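Local coordinates for sulfur oxygenase/reductase (Halothiobacillus neapolitanus, PDB 6QPA), which probably oxidises and reduces elemental sulfur with dioxygen at a mononuclear iron centre of the facial-triad type, at residues F202-P214 against Y231-P244. Residues are numbered along the deposited sequence; the frame is centred on the assembly and turned at random.
Sequences FGVSAIGSFQLDP and YNTNYGNKVHDKPP. With SO4 (sulfate ion), chain Z.
A water held between O of Q211, to which it donates at 2.6 Å, and N of N234, from which it accepts at 2.7 Å, bridges the two segments. Beside it N of D213 gives O of N232 a weak hydrogen bond of 3.4 Å (N-H...O 154°), and CA of L212 adds a CH...O contact to that oxygen at 3.5 Å from the same side. The loop after strand 193-204 is thus joined to the irregular segment 231-244 in the ferredoxin-like (dimeric alpha-beta barrel) fold, where 202-214 runs from the last part of that strand into a loop beside the iron site. T233 begins a type I beta turn and divides its two branches between jobs. Its OG1 lies between backbone N and carbonyl carbon (chi1 68°), accepting from N of Y235 in an ST turn and donating to O of G236 on an in-plane lone pair (2.9 Å). CG2 instead faces A206 and I207, tight against CD1 of I207 at 3.5 Å. A valine here would probably leave N of Y235 without its acceptor and deprive O of G236 of the hydroxyl, the turn losing both side-chain bonds. I207 also crosses Y231 at about a right angle, CG1 3.5 Å from CE2 of the ring; the ring also meets H93 edge-to-face. The I207 side chain lies close to that of the iron ligand H92, and S205 OG hydrogen-bonds E89, which places the 202-214 loop next to the metal site. N234 turns ND2 to carbonyls of L287 and L290 of a second subunit. CB of P243 lies 3.6 Å from CA of G203, while its CG meets CE2 of F202.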
ATOM      1  N   PHE A 202     -62.775 -19.699  13.182  1.00 37.36           N
ATOM      2  CA  PHE A 202     -64.224 -19.524  13.204  1.00 32.51           C
ATOM      3  C   PHE A 202     -64.647 -18.059  13.227  1.00 35.95           C
ATOM      4  O   PHE A 202     -65.841 -17.788  13.313  1.00 35.34           O
ATOM      5  CB  PHE A 202     -64.867 -20.278  14.394  1.00 33.37           C
ATOM      6  CG  PHE A 202     -64.503 -19.716  15.759  1.00 35.25           C
ATOM      7  CD1 PHE A 202     -63.339 -20.113  16.414  1.00 30.84           C
ATOM      8  CD2 PHE A 202     -65.328 -18.795  16.383  1.00 32.92           C
ATOM      9  CE1 PHE A 202     -63.002 -19.595  17.666  1.00 32.38           C
ATOM     10  CE2 PHE A 202     -65.004 -18.268  17.640  1.00 34.55           C
ATOM     11  CZ  PHE A 202     -63.830 -18.665  18.280  1.00 33.35           C
ATOM     12  N   GLY A 203     -63.719 -17.115  13.134  1.00 32.15           N
ATOM     13  CA  GLY A 203     -64.083 -15.711  13.089  1.00 31.95           C
ATOM     14  C   GLY A 203     -62.835 -14.855  13.137  1.00 33.53           C
ATOM     15  O   GLY A 203     -61.713 -15.365  13.263  1.00 29.80           O
ATOM     16  N   VAL A 204     -63.046 -13.535  13.029  1.00 29.98           N
ATOM     17  CA  VAL A 204     -61.953 -12.558  13.013  1.00 33.06           C
ATOM     18  C   VAL A 204     -62.308 -11.380  13.907  1.00 32.84           C
ATOM     19  O   VAL A 204     -63.462 -10.946  13.947  1.00 31.08           O
ATOM     20  CB  VAL A 204     -61.640 -12.054  11.588  1.00 28.69           C
ATOM     21  CG1 VAL A 204     -60.480 -11.040  11.619  1.00 26.15           C
ATOM     22  CG2 VAL A 204     -61.269 -13.231  10.676  1.00 35.69           C
ATOM     23  N   SER A 205     -61.313 -10.857  14.628  1.00 27.93           N
ATOM     24  CA  SER A 205     -61.518  -9.652  15.426  1.00 33.52           C
ATOM     25  C   SER A 205     -61.318  -8.431  14.535  1.00 30.78           C
ATOM     26  O   SER A 205     -60.261  -8.269  13.921  1.00 34.65           O
ATOM     27  CB  SER A 205     -60.567  -9.609  16.620  1.00 33.70           C
ATOM     28  OG  SER A 205     -60.700  -8.370  17.301  1.00 34.45           O
ATOM     29  N   ALA A 206     -62.333  -7.574  14.453  1.00 29.07           N
ATOM     30  CA  ALA A 206     -62.200  -6.372  13.642  1.00 29.63           C
ATOM     31  C   ALA A 206     -61.205  -5.407  14.277  1.00 30.11           C
ATOM     32  O   ALA A 206     -60.277  -4.919  13.621  1.00 28.80           O
ATOM     33  CB  ALA A 206     -63.576  -5.720  13.473  1.00 34.35           C
ATOM     34  N   ILE A 207     -61.384  -5.147  15.567  1.00 28.16           N
ATOM     35  CA  ILE A 207     -60.499  -4.248  16.285  1.00 32.04           C
ATOM     36  C   ILE A 207     -59.076  -4.789  16.255  1.00 32.98           C
ATOM     37  O   ILE A 207     -58.127  -4.061  15.959  1.00 33.18           O
ATOM     38  CB  ILE A 207     -61.011  -4.051  17.724  1.00 30.73           C
ATOM     39  CG1 ILE A 207     -62.339  -3.295  17.736  1.00 35.87           C
ATOM     40  CG2 ILE A 207     -59.981  -3.310  18.570  1.00 30.82           C
ATOM     41  CD1 ILE A 207     -62.206  -1.816  17.406  1.00 34.92           C
ATOM     42  N   GLY A 208     -58.908  -6.091  16.508  1.00 36.80           N
ATOM     43  CA  GLY A 208     -57.562  -6.655  16.496  1.00 31.59           C
ATOM     44  C   GLY A 208     -56.901  -6.612  15.134  1.00 38.11           C
ATOM     45  O   GLY A 208     -55.669  -6.620  15.044  1.00 35.65           O
ATOM     46  N   SER A 209     -57.695  -6.543  14.072  1.00 39.76           N
ATOM     47  CA  SER A 209     -57.196  -6.451  12.712  1.00 35.31           C
ATOM     48  C   SER A 209     -57.074  -5.020  12.241  1.00 32.46           C
ATOM     49  O   SER A 209     -56.830  -4.789  11.050  1.00 30.97           O
ATOM     50  CB  SER A 209     -58.115  -7.225  11.766  1.00 31.61           C
ATOM     51  OG  SER A 209     -58.209  -8.565  12.190  1.00 30.55           O
ATOM     52  N   PHE A 210     -57.252  -4.058  13.142  1.00 33.63           N
ATOM     53  CA  PHE A 210     -57.175  -2.645  12.794  1.00 39.28           C
ATOM     54  C   PHE A 210     -58.179  -2.277  11.693  1.00 38.30           C
ATOM     55  O   PHE A 210     -57.919  -1.415  10.849  1.00 38.35           O
ATOM     56  CB  PHE A 210     -55.747  -2.273  12.388  1.00 47.68           C
ATOM     57  CG  PHE A 210     -55.353  -0.903  12.798  1.00 67.71           C
ATOM     58  CD1 PHE A 210     -55.219  -0.590  14.141  1.00 79.13           C
ATOM     59  CD2 PHE A 210     -55.117   0.079  11.851  1.00 74.47           C
ATOM     60  CE1 PHE A 210     -54.853   0.679  14.530  1.00 83.82           C
ATOM     61  CE2 PHE A 210     -54.750   1.354  12.233  1.00 76.60           C
ATOM     62  CZ  PHE A 210     -54.620   1.655  13.572  1.00 82.26           C
ATOM     63  N   GLN A 211     -59.329  -2.948  11.674  1.00 35.97           N
ATOM     64  CA  GLN A 211     -60.364  -2.708  10.667  1.00 36.99           C
ATOM     65  C   GLN A 211     -61.439  -1.839  11.313  1.00 35.16           C
ATOM     66  O   GLN A 211     -62.422  -2.342  11.850  1.00 35.50           O
ATOM     67  CB  GLN A 211     -60.931  -4.026  10.140  1.00 32.16           C
ATOM     68  CG  GLN A 211     -59.934  -4.838   9.314  1.00 37.29           C
ATOM     69  CD  GLN A 211     -59.575  -4.212   7.954  1.00 42.61           C
ATOM     70  OE1 GLN A 211     -58.620  -4.643   7.309  1.00 38.54           O
ATOM     71  NE2 GLN A 211     -60.346  -3.220   7.509  1.00 40.45           N
ATOM     72  N   LEU A 212     -61.236  -0.518  11.269  1.00 32.77           N
ATOM     73  CA  LEU A 212     -62.146   0.423  11.913  1.00 37.44           C
ATOM     74  C   LEU A 212     -63.247   0.873  10.949  1.00 43.59           C
ATOM     75  O   LEU A 212     -63.271   0.501   9.772  1.00 42.23           O
ATOM     76  CB  LEU A 212     -61.372   1.621  12.462  1.00 32.63           C
ATOM     77  CG  LEU A 212     -60.190   1.276  13.374  1.00 37.58           C
ATOM     78  CD1 LEU A 212     -59.494   2.533  13.870  1.00 33.34           C
ATOM     79  CD2 LEU A 212     -60.686   0.469  14.539  1.00 39.04           C
ATOM     80  N   ASP A 213     -64.204   1.661  11.471  1.00 38.20           N
ATOM     81  CA  ASP A 213     -65.160   2.355  10.624  1.00 34.51           C
ATOM     82  C   ASP A 213     -64.402   3.375   9.769  1.00 37.05           C
ATOM     83  O   ASP A 213     -63.241   3.693  10.060  1.00 34.11           O
ATOM     84  CB  ASP A 213     -66.214   3.048  11.489  1.00 38.16           C
ATOM     85  CG  ASP A 213     -65.638   4.216  12.239  1.00 46.78           C
ATOM     86  OD1 ASP A 213     -64.708   3.990  13.031  1.00 58.82           O
ATOM     87  OD2 ASP A 213     -66.097   5.354  12.027  1.00 60.32           O
ATOM     88  N   PRO A 214     -65.030   3.903   8.704  1.00 38.66           N
ATOM     89  CA  PRO A 214     -64.282   4.801   7.802  1.00 35.41           C
ATOM     90  C   PRO A 214     -63.710   6.030   8.488  1.00 45.40           C
ATOM     91  O   PRO A 214     -62.572   6.423   8.189  1.00 41.63           O
ATOM     92  CB  PRO A 214     -65.329   5.178   6.742  1.00 36.08           C
ATOM     93  CG  PRO A 214     -66.255   4.033   6.720  1.00 35.56           C
ATOM     94  CD  PRO A 214     -66.367   3.594   8.164  1.00 34.77           C
ATOM     95  N   TYR A 231     -63.366   4.044  19.479  1.00 40.78           N
ATOM     96  CA  TYR A 231     -63.604   2.617  19.322  1.00 39.51           C
ATOM     97  C   TYR A 231     -64.859   2.405  18.477  1.00 43.82           C
ATOM     98  O   TYR A 231     -65.975   2.668  18.935  1.00 43.34           O
ATOM     99  CB  TYR A 231     -63.721   1.974  20.708  1.00 35.51           C
ATOM    100  CG  TYR A 231     -64.004   0.495  20.726  1.00 36.79           C
ATOM    101  CD1 TYR A 231     -65.309   0.018  20.682  1.00 28.87           C
ATOM    102  CD2 TYR A 231     -62.959  -0.440  20.787  1.00 38.56           C
ATOM    103  CE1 TYR A 231     -65.575  -1.369  20.693  1.00 34.07           C
ATOM    104  CE2 TYR A 231     -63.214  -1.804  20.810  1.00 32.69           C
ATOM    105  CZ  TYR A 231     -64.532  -2.262  20.757  1.00 35.41           C
ATOM    106  OH  TYR A 231     -64.794  -3.612  20.771  1.00 36.41           O
ATOM    107  N   ASN A 232     -64.688   1.937  17.243  1.00 39.30           N
ATOM    108  CA  ASN A 232     -65.817   1.741  16.345  1.00 36.81           C
ATOM    109  C   ASN A 232     -65.353   0.946  15.132  1.00 43.72           C
ATOM    110  O   ASN A 232     -64.171   0.969  14.775  1.00 39.40           O
ATOM    111  CB  ASN A 232     -66.439   3.075  15.930  1.00 36.01           C
ATOM    112  CG  ASN A 232     -67.888   2.919  15.414  1.00 36.92           C
ATOM    113  OD1 ASN A 232     -68.500   1.872  15.543  1.00 42.27           O
ATOM    114  ND2 ASN A 232     -68.419   3.974  14.841  1.00 44.02           N
ATOM    115  N   THR A 233     -66.281   0.187  14.546  1.00 38.70           N
ATOM    116  CA  THR A 233     -65.971  -0.671  13.405  1.00 43.14           C
ATOM    117  C   THR A 233     -67.152  -0.639  12.444  1.00 39.16           C
ATOM    118  O   THR A 233     -68.189  -0.045  12.735  1.00 36.62           O
ATOM    119  CB  THR A 233     -65.690  -2.126  13.829  1.00 37.49           C
ATOM    120  OG1 THR A 233     -66.896  -2.710  14.324  1.00 36.98           O
ATOM    121  CG2 THR A 233     -64.617  -2.226  14.909  1.00 33.04           C
ATOM    122  N   ASN A 234     -67.010  -1.319  11.302  1.00 38.83           N
ATOM    123  CA  ASN A 234     -68.161  -1.485  10.421  1.00 34.87           C
ATOM    124  C   ASN A 234     -69.222  -2.391  11.039  1.00 39.85           C
ATOM    125  O   ASN A 234     -70.299  -2.550  10.465  1.00 39.54           O
ATOM    126  CB  ASN A 234     -67.711  -2.023   9.054  1.00 34.02           C
ATOM    127  CG  ASN A 234     -67.003  -0.964   8.206  1.00 34.68           C
ATOM    128  OD1 ASN A 234     -67.212   0.237   8.398  1.00 33.76           O
ATOM    129  ND2 ASN A 234     -66.148  -1.406   7.280  1.00 28.31           N
ATOM    130  N   TYR A 235     -68.941  -2.972  12.202  1.00 38.77           N
ATOM    131  CA  TYR A 235     -69.903  -3.756  12.964  1.00 40.02           C
ATOM    132  C   TYR A 235     -70.384  -3.025  14.217  1.00 42.21           C
ATOM    133  O   TYR A 235     -70.866  -3.665  15.158  1.00 46.92           O
ATOM    134  CB  TYR A 235     -69.268  -5.103  13.319  1.00 32.02           C
ATOM    135  CG  TYR A 235     -69.065  -5.988  12.112  1.00 37.91           C
ATOM    136  CD1 TYR A 235     -70.127  -6.746  11.576  1.00 40.76           C
ATOM    137  CD2 TYR A 235     -67.848  -5.999  11.443  1.00 34.89           C
ATOM    138  CE1 TYR A 235     -69.939  -7.548  10.443  1.00 36.00           C
ATOM    139  CE2 TYR A 235     -67.650  -6.778  10.317  1.00 39.27           C
ATOM    140  CZ  TYR A 235     -68.690  -7.548   9.820  1.00 42.57           C
ATOM    141  OH  TYR A 235     -68.454  -8.302   8.702  1.00 35.57           O
ATOM    142  N   GLY A 236     -70.264  -1.698  14.256  1.00 32.69           N
ATOM    143  CA  GLY A 236     -70.702  -0.935  15.419  1.00 30.39           C
ATOM    144  C   GLY A 236     -69.617  -0.852  16.477  1.00 37.26           C
ATOM    145  O   GLY A 236     -68.480  -1.293  16.270  1.00 35.80           O
ATOM    146  N   ASN A 237     -69.986  -0.312  17.653  1.00 35.66           N
ATOM    147  CA  ASN A 237     -69.017   0.001  18.705  1.00 39.06           C
ATOM    148  C   ASN A 237     -69.232  -0.802  19.987  1.00 38.90           C
ATOM    149  O   ASN A 237     -68.715  -0.424  21.043  1.00 41.18           O
ATOM    150  CB  ASN A 237     -68.996   1.509  19.008  1.00 39.17           C
ATOM    151  CG  ASN A 237     -70.276   2.022  19.696  1.00 44.27           C
ATOM    152  OD1 ASN A 237     -71.267   1.304  19.860  1.00 36.84           O
ATOM    153  ND2 ASN A 237     -70.256   3.307  20.061  1.00 43.09           N
ATOM    154  N   LYS A 238     -69.967  -1.904  19.934  1.00 35.02           N
ATOM    155  CA  LYS A 238     -70.152  -2.700  21.141  1.00 30.59           C
ATOM    156  C   LYS A 238     -69.055  -3.754  21.272  1.00 36.57           C
ATOM    157  O   LYS A 238     -68.366  -4.094  20.311  1.00 37.10           O
ATOM    158  CB  LYS A 238     -71.528  -3.364  21.152  1.00 44.15           C
ATOM    159  CG  LYS A 238     -72.663  -2.334  21.159  1.00 65.04           C
ATOM    160  CD  LYS A 238     -72.511  -1.347  22.334  1.00 72.53           C
ATOM    161  CE  LYS A 238     -73.622  -0.317  22.343  1.00 76.80           C
ATOM    162  NZ  LYS A 238     -73.554   0.600  21.165  1.00 76.32           N
ATOM    163  N   VAL A 239     -68.885  -4.241  22.497  1.00 32.23           N
ATOM    164  CA  VAL A 239     -67.959  -5.327  22.788  1.00 40.82           C
ATOM    165  C   VAL A 239     -68.666  -6.634  22.446  1.00 40.34           C
ATOM    166  O   VAL A 239     -69.692  -6.970  23.043  1.00 39.91           O
ATOM    167  CB  VAL A 239     -67.528  -5.305  24.263  1.00 44.61           C
ATOM    168  CG1 VAL A 239     -66.586  -6.469  24.570  1.00 44.37           C
ATOM    169  CG2 VAL A 239     -66.917  -3.959  24.629  1.00 39.66           C
ATOM    170  N   HIS A 240     -68.131  -7.361  21.474  1.00 41.34           N
ATOM    171  CA  HIS A 240     -68.799  -8.546  20.954  1.00 47.07           C
ATOM    172  C   HIS A 240     -68.520  -9.792  21.784  1.00 40.43           C
ATOM    173  O   HIS A 240     -67.423  -9.967  22.319  1.00 39.99           O
ATOM    174  CB  HIS A 240     -68.379  -8.784  19.509  1.00 48.83           C
ATOM    175  CG  HIS A 240     -68.995  -7.817  18.559  1.00 51.48           C
ATOM    176  ND1 HIS A 240     -68.530  -6.530  18.400  1.00 52.43           N
ATOM    177  CD2 HIS A 240     -70.063  -7.936  17.739  1.00 51.05           C
ATOM    178  CE1 HIS A 240     -69.279  -5.901  17.514  1.00 52.67           C
ATOM    179  NE2 HIS A 240     -70.220  -6.731  17.101  1.00 55.40           N
ATOM    180  N   ASP A 241     -69.549 -10.640  21.894  1.00 37.23           N
ATOM    181  CA  ASP A 241     -69.457 -11.984  22.460  1.00 38.41           C
ATOM    182  C   ASP A 241     -68.962 -13.001  21.440  1.00 38.20           C
ATOM    183  O   ASP A 241     -68.389 -14.031  21.814  1.00 37.52           O
ATOM    184  CB  ASP A 241     -70.837 -12.443  22.924  1.00 52.53           C
ATOM    185  CG  ASP A 241     -71.225 -11.878  24.249  1.00 70.93           C
ATOM    186  OD1 ASP A 241     -70.357 -11.307  24.940  1.00 77.92           O
ATOM    187  OD2 ASP A 241     -72.415 -11.994  24.593  1.00 78.21           O
ATOM    188  N   LYS A 242     -69.247 -12.767  20.167  1.00 30.51           N
ATOM    189  CA  LYS A 242     -68.854 -13.590  19.043  1.00 34.34           C
ATOM    190  C   LYS A 242     -68.025 -12.746  18.088  1.00 32.79           C
ATOM    191  O   LYS A 242     -68.201 -11.526  18.045  1.00 34.24           O
ATOM    192  CB  LYS A 242     -70.095 -14.137  18.322  1.00 35.35           C
ATOM    193  CG  LYS A 242     -70.952 -15.031  19.193  1.00 46.27           C
ATOM    194  CD  LYS A 242     -72.214 -15.471  18.474  1.00 62.02           C
ATOM    195  CE  LYS A 242     -73.057 -16.382  19.358  1.00 77.12           C
ATOM    196  NZ  LYS A 242     -74.311 -16.815  18.666  1.00 86.55           N
ATOM    197  N   PRO A 243     -67.120 -13.344  17.321  1.00 37.30           N
ATOM    198  CA  PRO A 243     -66.311 -12.550  16.388  1.00 34.89           C
ATOM    199  C   PRO A 243     -67.213 -11.724  15.495  1.00 32.93           C
ATOM    200  O   PRO A 243     -68.236 -12.229  15.011  1.00 33.62           O
ATOM    201  CB  PRO A 243     -65.544 -13.612  15.584  1.00 31.36           C
ATOM    202  CG  PRO A 243     -65.480 -14.817  16.534  1.00 28.85           C
ATOM    203  CD  PRO A 243     -66.792 -14.785  17.268  1.00 34.53           C
ATOM    204  N   PRO A 244     -66.926 -10.428  15.329  1.00 37.56           N
ATOM    205  CA  PRO A 244     -67.751  -9.624  14.409  1.00 35.55           C
ATOM    206  C   PRO A 244     -67.607 -10.065  12.964  1.00 36.53           C
ATOM    207  O   PRO A 244     -68.591 -10.110  12.217  1.00 43.22           O
ATOM    208  CB  PRO A 244     -67.201  -8.199  14.589  1.00 43.70           C
ATOM    209  CG  PRO A 244     -66.160  -8.279  15.666  1.00 38.87           C
ATOM    210  CD  PRO A 244     -65.766  -9.685  15.843  1.00 34.03           C
TER
HETATM  211  S   SO4 Z 402     -72.469 -10.550  19.740  1.00 79.89           S
HETATM  212  O1  SO4 Z 402     -73.016  -9.477  18.911  1.00 75.65           O
HETATM  213  O2  SO4 Z 402     -71.241 -11.034  19.114  1.00 87.96           O
HETATM  214  O3  SO4 Z 402     -72.154 -10.029  21.067  1.00 80.33           O
HETATM  215  O4  SO4 Z 402     -73.431 -11.654  19.867  1.00 80.28           O
HETATM  216  O   HOH W   1     -64.802  -2.740  10.814  1.00 34.31           O